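Local atomic coordinates of DNA polymerase (Bacillus phage phi29, PDB entry 2PY5), a protein that replicates viral DNA from a protein primer by strand displacement with high processivity and fidelity, and proofreads it with a 3'-5' exonuclease. Residues Y9-E14 with M48-K53; Y224-G229 with F432-A437; P282-H287 with V331-M336. The protein carries 2 engineered substitutions. All coordinates share one frame; numbering follows the deposited sequence.

Contact 1 (Y9-E14 with M48-K53); sequences YSCAFE and MAWVLK. Engineered in segment 9-14: A12 (natural residue Asp). With nucleotides of chain A.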
loop_
_atom_site.group_PDB
_atom_site.type_symbol
_atom_site.label_atom_id
_atom_site.label_comp_id
_atom_site.label_asym_id
_atom_site.label_seq_id
_atom_site.Cartn_x
_atom_site.Cartn_y
_atom_site.Cartn_z
ATOM N N TYR F 9 -9.458 21.340 -7.775
ATOM C CA TYR F 9 -10.661 20.659 -8.245
ATOM C C TYR F 9 -10.531 19.174 -8.119
ATOM O O TYR F 9 -9.479 18.621 -8.404
ATOM C CB TYR F 9 -10.928 20.993 -9.718
ATOM C CG TYR F 9 -11.320 22.437 -9.948
ATOM C CD1 TYR F 9 -10.355 23.429 -10.068
ATOM C CD2 TYR F 9 -12.653 22.803 -10.022
ATOM C CE1 TYR F 9 -10.708 24.746 -10.284
ATOM C CE2 TYR F 9 -13.019 24.106 -10.211
ATOM C CZ TYR F 9 -12.050 25.091 -10.344
ATOM O OH TYR F 9 -12.430 26.408 -10.538
ATOM N N SER F 10 -11.639 18.545 -7.747
ATOM C CA SER F 10 -11.846 17.108 -7.825
ATOM C C SER F 10 -12.524 16.747 -9.142
ATOM O O SER F 10 -13.581 17.290 -9.457
ATOM C CB SER F 10 -12.764 16.679 -6.679
ATOM O OG SER F 10 -13.044 15.306 -6.758
ATOM N N CYS F 11 -11.917 15.816 -9.881
ATOM C CA CYS F 11 -12.359 15.470 -11.243
ATOM C C CYS F 11 -12.583 13.981 -11.442
ATOM O O CYS F 11 -12.034 13.164 -10.737
ATOM C CB CYS F 11 -11.286 15.926 -12.224
ATOM S SG CYS F 11 -10.926 17.696 -12.191
ATOM N N ALA F 12 -13.397 13.631 -12.434
ATOM C CA ALA F 12 -13.590 12.230 -12.808
ATOM C C ALA F 12 -14.007 12.133 -14.261
ATOM O O ALA F 12 -14.588 13.073 -14.817
ATOM C CB ALA F 12 -14.654 11.586 -11.947
ATOM N N PHE F 13 -13.691 10.987 -14.867
ATOM C CA PHE F 13 -14.218 10.621 -16.182
ATOM C C PHE F 13 -15.024 9.332 -16.095
ATOM O O PHE F 13 -14.718 8.439 -15.292
ATOM C CB PHE F 13 -13.091 10.310 -17.159
ATOM C CG PHE F 13 -12.190 11.475 -17.523
ATOM C CD1 PHE F 13 -10.873 11.224 -17.835
ATOM C CD2 PHE F 13 -12.654 12.782 -17.600
ATOM C CE1 PHE F 13 -10.025 12.226 -18.230
ATOM C CE2 PHE F 13 -11.814 13.798 -17.977
ATOM C CZ PHE F 13 -10.481 13.519 -18.287
ATOM N N GLU F 14 -16.051 9.225 -16.938
ATOM C CA GLU F 14 -16.650 7.931 -17.270
ATOM C C GLU F 14 -16.248 7.644 -18.704
ATOM O O GLU F 14 -16.221 8.547 -19.548
ATOM C CB GLU F 14 -18.165 7.924 -17.110
ATOM C CG GLU F 14 -18.672 8.377 -15.750
ATOM C CD GLU F 14 -18.270 7.463 -14.587
ATOM O OE1 GLU F 14 -17.871 6.296 -14.800
ATOM O OE2 GLU F 14 -18.382 7.931 -13.434
ATOM N N MET F 48 -10.925 19.519 -21.551
ATOM C CA MET F 48 -9.514 19.891 -21.709
ATOM C C MET F 48 -9.338 21.394 -22.028
ATOM O O MET F 48 -8.350 22.012 -21.615
ATOM C CB MET F 48 -8.828 19.023 -22.769
ATOM C CG MET F 48 -8.698 17.587 -22.331
ATOM S SD MET F 48 -7.756 17.349 -20.797
ATOM C CE MET F 48 -6.137 18.023 -21.240
ATOM N N ALA F 49 -10.266 21.991 -22.769
ATOM C CA ALA F 49 -10.229 23.437 -22.969
ATOM C C ALA F 49 -10.255 24.156 -21.608
ATOM O O ALA F 49 -9.518 25.109 -21.401
ATOM C CB ALA F 49 -11.399 23.903 -23.864
ATOM N N TRP F 50 -11.094 23.667 -20.697
ATOM C CA TRP F 50 -11.184 24.193 -19.343
ATOM C C TRP F 50 -9.863 23.960 -18.586
ATOM O O TRP F 50 -9.323 24.894 -17.952
ATOM C CB TRP F 50 -12.377 23.557 -18.613
ATOM C CG TRP F 50 -12.419 23.871 -17.145
ATOM C CD1 TRP F 50 -12.894 25.016 -16.567
ATOM C CD2 TRP F 50 -11.972 23.030 -16.071
ATOM N NE1 TRP F 50 -12.757 24.940 -15.202
ATOM C CE2 TRP F 50 -12.204 23.736 -14.869
ATOM C CE3 TRP F 50 -11.404 21.747 -16.002
ATOM C CZ2 TRP F 50 -11.875 23.209 -13.622
ATOM C CZ3 TRP F 50 -11.080 21.222 -14.752
ATOM C CH2 TRP F 50 -11.334 21.956 -13.577
ATOM N N VAL F 51 -9.340 22.743 -18.672
ATOM C CA VAL F 51 -8.051 22.408 -18.045
ATOM C C VAL F 51 -6.978 23.418 -18.465
ATOM O O VAL F 51 -6.198 23.887 -17.634
ATOM C CB VAL F 51 -7.565 20.990 -18.427
ATOM C CG1 VAL F 51 -6.119 20.751 -17.951
ATOM C CG2 VAL F 51 -8.514 19.916 -17.898
ATOM N N LEU F 52 -6.939 23.769 -19.748
ATOM C CA LEU F 52 -5.856 24.602 -20.244
ATOM C C LEU F 52 -5.955 26.025 -19.743
ATOM O O LEU F 52 -4.937 26.708 -19.629
ATOM C CB LEU F 52 -5.757 24.562 -21.753
ATOM C CG LEU F 52 -5.438 23.225 -22.400
ATOM C CD1 LEU F 52 -5.271 23.391 -23.922
ATOM C CD2 LEU F 52 -4.225 22.545 -21.795
ATOM N N LYS F 53 -7.170 26.464 -19.422
ATOM C CA LYS F 53 -7.399 27.836 -18.990
ATOM C C LYS F 53 -7.471 28.017 -17.480
ATOM O O LYS F 53 -7.248 29.134 -16.995
ATOM C CB LYS F 53 -8.693 28.371 -19.611
ATOM C CG LYS F 53 -8.530 28.901 -21.004
ATOM C CD LYS F 53 -9.852 29.441 -21.530
ATOM C CE LYS F 53 -9.651 30.336 -22.733
ATOM N NZ LYS F 53 -10.950 30.620 -23.415
ATOM P P DT A 7 -14.736 4.435 -11.848
ATOM O OP1 DT A 7 -15.499 5.677 -11.652
ATOM O OP2 DT A 7 -15.093 3.221 -11.086
ATOM O "O5'" DT A 7 -14.774 3.988 -13.382
ATOM C "C5'" DT A 7 -14.365 4.868 -14.418
ATOM C "C4'" DT A 7 -14.552 4.150 -15.743
ATOM O "O4'" DT A 7 -13.768 2.941 -15.744
ATOM C "C3'" DT A 7 -15.973 3.680 -16.057
ATOM O "O3'" DT A 7 -16.775 4.703 -16.663
ATOM C "C2'" DT A 7 -15.688 2.565 -17.053
ATOM C "C1'" DT A 7 -14.407 1.947 -16.524
ATOM N N1 DT A 7 -14.615 0.712 -15.684
ATOM C C2 DT A 7 -14.724 -0.487 -16.342
ATOM O O2 DT A 7 -14.668 -0.592 -17.554
ATOM N N3 DT A 7 -14.900 -1.575 -15.534
ATOM C C4 DT A 7 -14.972 -1.583 -14.156
ATOM O O4 DT A 7 -15.136 -2.634 -13.525
ATOM C C5 DT A 7 -14.852 -0.294 -13.522
ATOM C C7 DT A 7 -14.912 -0.189 -12.027
ATOM C C6 DT A 7 -14.678 0.789 -14.298
#
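Y9 and W50 form an edge-to-face aromatic pair that seats helix 44-54 on strand 8-15 of the mixed sheet in the 3'-5' exonuclease region. The indole is the edge and the phenol ring the face: the planes stand at 89° and the centroid of Y9 lies 4.8 Å from that of the six-membered ring of W50. W50 CZ2 sits above the middle of the tyrosine ring, while W50 CH2 leans toward its root, 3.7 Å from Y9 CG. With CG anti to the backbone N (chi1 171°) and chi2 at 81°, the indole presents its benzo edge to Y9. C11, two residues along the strand, adds a looser contact, C11 SG to W50 CZ3 at 4.4 Å. The Y9 hydroxyl is held by E37 OE2. The same strand carries packing at Y9 and, five residues on, E14, which is essential for exonucleolysis and accepts a hydrogen bond at OE1 from O3' of DT7 of chain A over 2.7 Å. A12, on the same strand, is an engineered alanine where the natural enzyme has an essential aspartate. Around the pair, W50 also stacks on Y29 of strand 24-31 and meets F47 of its own helix. Strand 57-60 lies beside strand 8-15 and presents L58 to both Y9 and W50, and helix 160-182 packs against S10, A12 and E14.

Contact 2 (Y224-G229 with F432-A437); sequences YAYRGG and FITAWA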
loop_
_atom_site.group_PDB
_atom_site.type_symbol
_atom_site.label_atom_id
_atom_site.label_comp_id
_atom_site.label_asym_id
_atom_site.label_seq_id
_atom_site.Cartn_x
_atom_site.Cartn_y
_atom_site.Cartn_z
ATOM N N TYR F 224 19.579 -4.144 0.345
ATOM C CA TYR F 224 19.538 -5.598 0.173
ATOM C C TYR F 224 18.880 -6.299 1.364
ATOM O O TYR F 224 18.379 -7.410 1.223
ATOM C CB TYR F 224 20.927 -6.199 -0.039
ATOM C CG TYR F 224 21.687 -5.771 -1.272
ATOM C CD1 TYR F 224 23.023 -5.446 -1.192
ATOM C CD2 TYR F 224 21.062 -5.692 -2.510
ATOM C CE1 TYR F 224 23.738 -5.059 -2.303
ATOM C CE2 TYR F 224 21.779 -5.300 -3.639
ATOM C CZ TYR F 224 23.105 -4.979 -3.522
ATOM O OH TYR F 224 23.848 -4.593 -4.648
ATOM N N ALA F 225 18.936 -5.657 2.538
ATOM C CA ALA F 225 18.379 -6.206 3.747
ATOM C C ALA F 225 16.928 -5.787 3.998
ATOM O O ALA F 225 16.359 -6.161 5.042
ATOM C CB ALA F 225 19.274 -5.792 4.968
ATOM N N TYR F 226 16.331 -4.994 3.092
ATOM C CA TYR F 226 14.968 -4.489 3.284
ATOM C C TYR F 226 13.968 -5.498 2.755
ATOM O O TYR F 226 14.011 -5.873 1.573
ATOM C CB TYR F 226 14.786 -3.148 2.579
ATOM C CG TYR F 226 13.467 -2.418 2.862
ATOM C CD1 TYR F 226 13.031 -2.215 4.138
ATOM C CD2 TYR F 226 12.713 -1.872 1.833
ATOM C CE1 TYR F 226 11.851 -1.552 4.409
ATOM C CE2 TYR F 226 11.535 -1.194 2.089
ATOM C CZ TYR F 226 11.121 -1.016 3.405
ATOM O OH TYR F 226 9.951 -0.333 3.697
ATOM N N ARG F 227 13.116 -5.972 3.646
ATOM C CA ARG F 227 12.087 -6.959 3.312
ATOM C C ARG F 227 10.786 -6.504 3.951
ATOM O O ARG F 227 10.762 -5.613 4.806
ATOM C CB ARG F 227 12.482 -8.341 3.850
ATOM C CG ARG F 227 13.797 -8.838 3.319
ATOM C CD ARG F 227 14.206 -10.119 3.977
ATOM N NE ARG F 227 15.240 -10.781 3.192
ATOM C CZ ARG F 227 16.543 -10.514 3.249
ATOM N NH1 ARG F 227 17.019 -9.587 4.071
ATOM N NH2 ARG F 227 17.377 -11.187 2.467
ATOM N N GLY F 228 9.686 -7.106 3.517
ATOM C CA GLY F 228 8.368 -6.738 4.008
ATOM C C GLY F 228 7.832 -7.723 5.028
ATOM O O GLY F 228 8.583 -8.349 5.784
ATOM N N GLY F 229 6.528 -7.892 5.030
ATOM C CA GLY F 229 5.872 -8.711 6.022
ATOM C C GLY F 229 6.089 -10.204 5.856
ATOM O O GLY F 229 6.346 -10.690 4.752
ATOM N N PHE F 432 15.076 -2.153 9.808
ATOM C CA PHE F 432 14.856 -2.645 11.152
ATOM C C PHE F 432 13.417 -2.579 11.649
ATOM O O PHE F 432 12.995 -3.408 12.452
ATOM C CB PHE F 432 15.811 -1.941 12.118
ATOM C CG PHE F 432 17.175 -2.551 12.109
ATOM C CD1 PHE F 432 18.135 -2.148 11.184
ATOM C CD2 PHE F 432 17.493 -3.574 12.987
ATOM C CE1 PHE F 432 19.390 -2.739 11.181
ATOM C CE2 PHE F 432 18.749 -4.174 12.962
ATOM C CZ PHE F 432 19.687 -3.755 12.061
ATOM N N ILE F 433 12.652 -1.628 11.147
ATOM C CA ILE F 433 11.246 -1.577 11.544
ATOM C C ILE F 433 10.538 -2.830 11.044
ATOM O O ILE F 433 9.813 -3.487 11.812
ATOM C CB ILE F 433 10.560 -0.294 11.089
ATOM C CG1 ILE F 433 11.051 0.907 11.913
ATOM C CG2 ILE F 433 9.013 -0.431 11.231
ATOM C CD1 ILE F 433 10.684 2.260 11.319
ATOM N N THR F 434 10.763 -3.200 9.777
ATOM C CA THR F 434 10.103 -4.401 9.238
ATOM C C THR F 434 10.705 -5.687 9.848
ATOM O O THR F 434 9.972 -6.658 10.096
ATOM C CB THR F 434 10.113 -4.449 7.729
ATOM O OG1 THR F 434 11.462 -4.557 7.251
ATOM C CG2 THR F 434 9.432 -3.222 7.128
ATOM N N ALA F 435 12.007 -5.676 10.164
ATOM C CA ALA F 435 12.655 -6.834 10.789
ATOM C C ALA F 435 12.069 -7.128 12.163
ATOM O O ALA F 435 11.724 -8.256 12.474
ATOM C CB ALA F 435 14.184 -6.650 10.870
ATOM N N TRP F 436 11.918 -6.091 12.980
ATOM C CA TRP F 436 11.302 -6.274 14.264
ATOM C C TRP F 436 9.838 -6.724 14.141
ATOM O O TRP F 436 9.365 -7.493 14.986
ATOM C CB TRP F 436 11.395 -4.971 15.076
ATOM C CG TRP F 436 12.724 -4.752 15.756
ATOM C CD1 TRP F 436 13.580 -3.690 15.589
ATOM C CD2 TRP F 436 13.302 -5.572 16.776
ATOM N NE1 TRP F 436 14.670 -3.827 16.419
ATOM C CE2 TRP F 436 14.519 -4.960 17.171
ATOM C CE3 TRP F 436 12.914 -6.756 17.400
ATOM C CZ2 TRP F 436 15.344 -5.514 18.124
ATOM C CZ3 TRP F 436 13.735 -7.292 18.360
ATOM C CH2 TRP F 436 14.940 -6.671 18.712
ATOM N N ALA F 437 9.118 -6.215 13.135
ATOM C CA ALA F 437 7.736 -6.613 12.908
ATOM C C ALA F 437 7.688 -8.125 12.585
ATOM O O ALA F 437 6.891 -8.879 13.170
ATOM C CB ALA F 437 7.156 -5.830 11.804
HETATM O O HOH W 1 13.947 -5.630 6.504
#
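T434 meets the loop bearing Y226 and R227 with its two branches doing different work, and the loop is the YxGG/A motif that joins the exonuclease and polymerization domains of this polymerase. The threonine hydroxyl lies between its own backbone N and carbonyl carbon (chi1 65°), a rotation that turns OG1 to the loop backbone and leaves the methyl to approach the tyrosine. T434 OG1 donates to R227 O over 2.8 Å; the C=O...O angle is 152°, with the donor tilted 24° from the carbonyl plane. The phenol of Y226 crosses the threonine at about a right angle, and T434 CG2 rests 4.0 Å from Y226 CE1 in an oblique approach. Y226 also packs on a sugar of the bound DNA, and T434 itself is probably involved in binding template-primer structures, which places this junction beside the nucleic acid. The guanidinium of R227 runs away from the helix, where its NH1 bonds to W327 O. R438, one turn along helix 427-447 from T434, donates from NH1 to G228 O, a second tie between helix and motif. The contact is a worked example of how a helix can hold an irregular loop: a single bridging water supplements the direct bond. This water accepts from R227 N at 3.0 Å, donates to A225 O at 2.9 Å, and gives its other proton to T434 OG1 at 2.8 Å, making that hydroxyl acceptor and donor at once.

Contact 3 (P282-H287 with V331-M336); sequences PLHIQH and VDLELM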
loop_
_atom_site.group_PDB
_atom_site.type_symbol
_atom_site.label_atom_id
_atom_site.label_comp_id
_atom_site.label_asym_id
_atom_site.label_seq_id
_atom_site.Cartn_x
_atom_site.Cartn_y
_atom_site.Cartn_z
ATOM N N PRO F 282 25.335 -1.346 18.312
ATOM C CA PRO F 282 24.785 -2.654 18.702
ATOM C C PRO F 282 23.863 -3.346 17.672
ATOM O O PRO F 282 23.472 -4.526 17.901
ATOM C CB PRO F 282 24.011 -2.319 19.969
ATOM C CG PRO F 282 23.484 -0.953 19.702
ATOM C CD PRO F 282 24.616 -0.251 18.985
ATOM N N LEU F 283 23.528 -2.651 16.586
ATOM C CA LEU F 283 22.745 -3.213 15.486
ATOM C C LEU F 283 23.635 -3.358 14.269
ATOM O O LEU F 283 24.553 -2.576 14.054
ATOM C CB LEU F 283 21.551 -2.332 15.115
ATOM C CG LEU F 283 20.487 -2.100 16.186
ATOM C CD1 LEU F 283 19.376 -1.224 15.648
ATOM C CD2 LEU F 283 19.925 -3.421 16.754
ATOM N N HIS F 284 23.353 -4.347 13.427
ATOM C CA HIS F 284 24.148 -4.495 12.226
ATOM C C HIS F 284 23.387 -5.188 11.115
ATOM O O HIS F 284 22.368 -5.813 11.357
ATOM C CB HIS F 284 25.488 -5.210 12.493
ATOM C CG HIS F 284 25.394 -6.696 12.724
ATOM N ND1 HIS F 284 25.049 -7.248 13.935
ATOM C CD2 HIS F 284 25.695 -7.739 11.909
ATOM C CE1 HIS F 284 25.080 -8.573 13.841
ATOM N NE2 HIS F 284 25.469 -8.894 12.619
ATOM N N ILE F 285 23.927 -5.044 9.916
ATOM C CA ILE F 285 23.494 -5.794 8.723
ATOM C C ILE F 285 24.719 -6.591 8.309
ATOM O O ILE F 285 25.799 -6.033 8.164
ATOM C CB ILE F 285 22.996 -4.850 7.607
ATOM C CG1 ILE F 285 21.664 -4.208 8.007
ATOM C CG2 ILE F 285 22.813 -5.632 6.264
ATOM C CD1 ILE F 285 21.210 -3.052 7.105
ATOM N N GLN F 286 24.528 -7.899 8.145
ATOM C CA GLN F 286 25.616 -8.843 7.817
ATOM C C GLN F 286 25.365 -9.391 6.418
ATOM O O GLN F 286 24.284 -9.909 6.155
ATOM C CB GLN F 286 25.636 -9.984 8.830
ATOM C CG GLN F 286 26.709 -11.051 8.607
ATOM C CD GLN F 286 28.115 -10.548 8.915
ATOM O OE1 GLN F 286 28.443 -10.234 10.081
ATOM N NE2 GLN F 286 28.966 -10.501 7.889
ATOM N N HIS F 287 26.355 -9.268 5.543
ATOM C CA HIS F 287 26.380 -9.988 4.269
ATOM C C HIS F 287 26.966 -11.363 4.554
ATOM O O HIS F 287 28.110 -11.476 5.030
ATOM C CB HIS F 287 27.224 -9.239 3.238
ATOM C CG HIS F 287 27.218 -9.849 1.857
ATOM N ND1 HIS F 287 28.115 -9.466 0.882
ATOM C CD2 HIS F 287 26.437 -10.807 1.293
ATOM C CE1 HIS F 287 27.886 -10.159 -0.224
ATOM N NE2 HIS F 287 26.868 -10.968 -0.004
ATOM N N VAL F 331 18.498 -8.954 13.579
ATOM C CA VAL F 331 17.241 -9.537 14.006
ATOM C C VAL F 331 16.929 -10.745 13.086
ATOM O O VAL F 331 16.618 -11.838 13.559
ATOM C CB VAL F 331 16.111 -8.514 13.919
ATOM C CG1 VAL F 331 14.787 -9.173 14.240
ATOM C CG2 VAL F 331 16.361 -7.339 14.909
ATOM N N ASP F 332 16.992 -10.520 11.787
ATOM C CA ASP F 332 16.732 -11.605 10.821
ATOM C C ASP F 332 17.786 -12.704 10.877
ATOM O O ASP F 332 17.463 -13.903 10.745
ATOM C CB ASP F 332 16.646 -11.048 9.396
ATOM C CG ASP F 332 15.456 -10.141 9.192
ATOM O OD1 ASP F 332 14.321 -10.617 9.312
ATOM O OD2 ASP F 332 15.650 -8.949 8.863
ATOM N N LEU F 333 19.035 -12.311 11.093
ATOM C CA LEU F 333 20.149 -13.260 11.155
ATOM C C LEU F 333 19.999 -14.176 12.378
ATOM O O LEU F 333 20.191 -15.402 12.292
ATOM C CB LEU F 333 21.476 -12.495 11.216
ATOM C CG LEU F 333 22.706 -13.380 11.390
ATOM C CD1 LEU F 333 22.889 -14.323 10.199
ATOM C CD2 LEU F 333 23.948 -12.528 11.603
ATOM N N GLU F 334 19.633 -13.618 13.537
ATOM C CA GLU F 334 19.455 -14.471 14.698
ATOM C C GLU F 334 18.256 -15.426 14.541
ATOM O O GLU F 334 18.311 -16.575 14.974
ATOM C CB GLU F 334 19.374 -13.652 15.965
ATOM C CG GLU F 334 20.716 -12.950 16.291
ATOM C CD GLU F 334 21.950 -13.890 16.449
ATOM O OE1 GLU F 334 21.833 -15.085 16.832
ATOM O OE2 GLU F 334 23.071 -13.405 16.192
ATOM N N LEU F 335 17.185 -14.952 13.902
ATOM C CA LEU F 335 16.057 -15.840 13.601
ATOM C C LEU F 335 16.535 -17.005 12.723
ATOM O O LEU F 335 16.166 -18.159 12.954
ATOM C CB LEU F 335 14.942 -15.081 12.881
ATOM C CG LEU F 335 14.045 -14.260 13.803
ATOM C CD1 LEU F 335 13.221 -13.279 12.957
ATOM C CD2 LEU F 335 13.140 -15.168 14.643
ATOM N N MET F 336 17.321 -16.685 11.709
ATOM C CA MET F 336 17.772 -17.702 10.748
ATOM C C MET F 336 18.642 -18.732 11.457
ATOM O O MET F 336 18.493 -19.944 11.249
ATOM C CB MET F 336 18.552 -17.044 9.622
ATOM C CG MET F 336 18.889 -18.005 8.493
ATOM S SD MET F 336 19.889 -17.274 7.190
ATOM C CE MET F 336 21.439 -16.948 8.000
#
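Q286, whose CB packs on L333, has its amide nitrogen gripped by two carbonyls: NE2 donates to O of the adjacent H287 at 3.1 Å and also to O of G273. The setting is a helix packed against an antiparallel sheet, helix 330-339 on strand 283-294, within the insertion known in protein-primed polymerases as TPR1. The bond to H287 is nearly straight at nitrogen (175°), with H287 O in the amide plane, yet the donor stands 48° above the carbonyl plane. Y275 N bonds to Q286 OE1, so both ends of the carboxamide are occupied and its rotation is fixed. The amide leads away from the helix, and the aliphatic CB is what meets L333. CB of L333 heads toward the strand, and CG, anti to the backbone N (chi1 176°), extends the chain so that CD2 arrives at H284 and Q286. The imidazole of H284 crosses the leucine obliquely while stacking on Y275. L328 of strand 324-329 packs on L333 too. The touching is narrow: a single methyl, L333 CD2, lies 4.1 Å from H284 NE2 and equally 4.1 Å from Q286 CB.

Overall arrangement
The three contacts mark two separate working regions of one chain. Contact 1 belongs to the exonuclease, where E14 reaches the 3' end of the single-stranded DNA; its centre is 41 Å from that of contact 2 and 51 Å from that of contact 3, across the centre of the chain. Contacts 2 and 3 are neighbours, centres 11 Å apart, and pack directly through A435 on D332, F432 on H284 and W436 on V331. R438 also ties them, bonding to G228 of contact 2 and forming a salt bridge with D332 of contact 3. Contact 2 comes within about 4 Å of DNA by nearest atoms; contact 3 stays about 12 Å away.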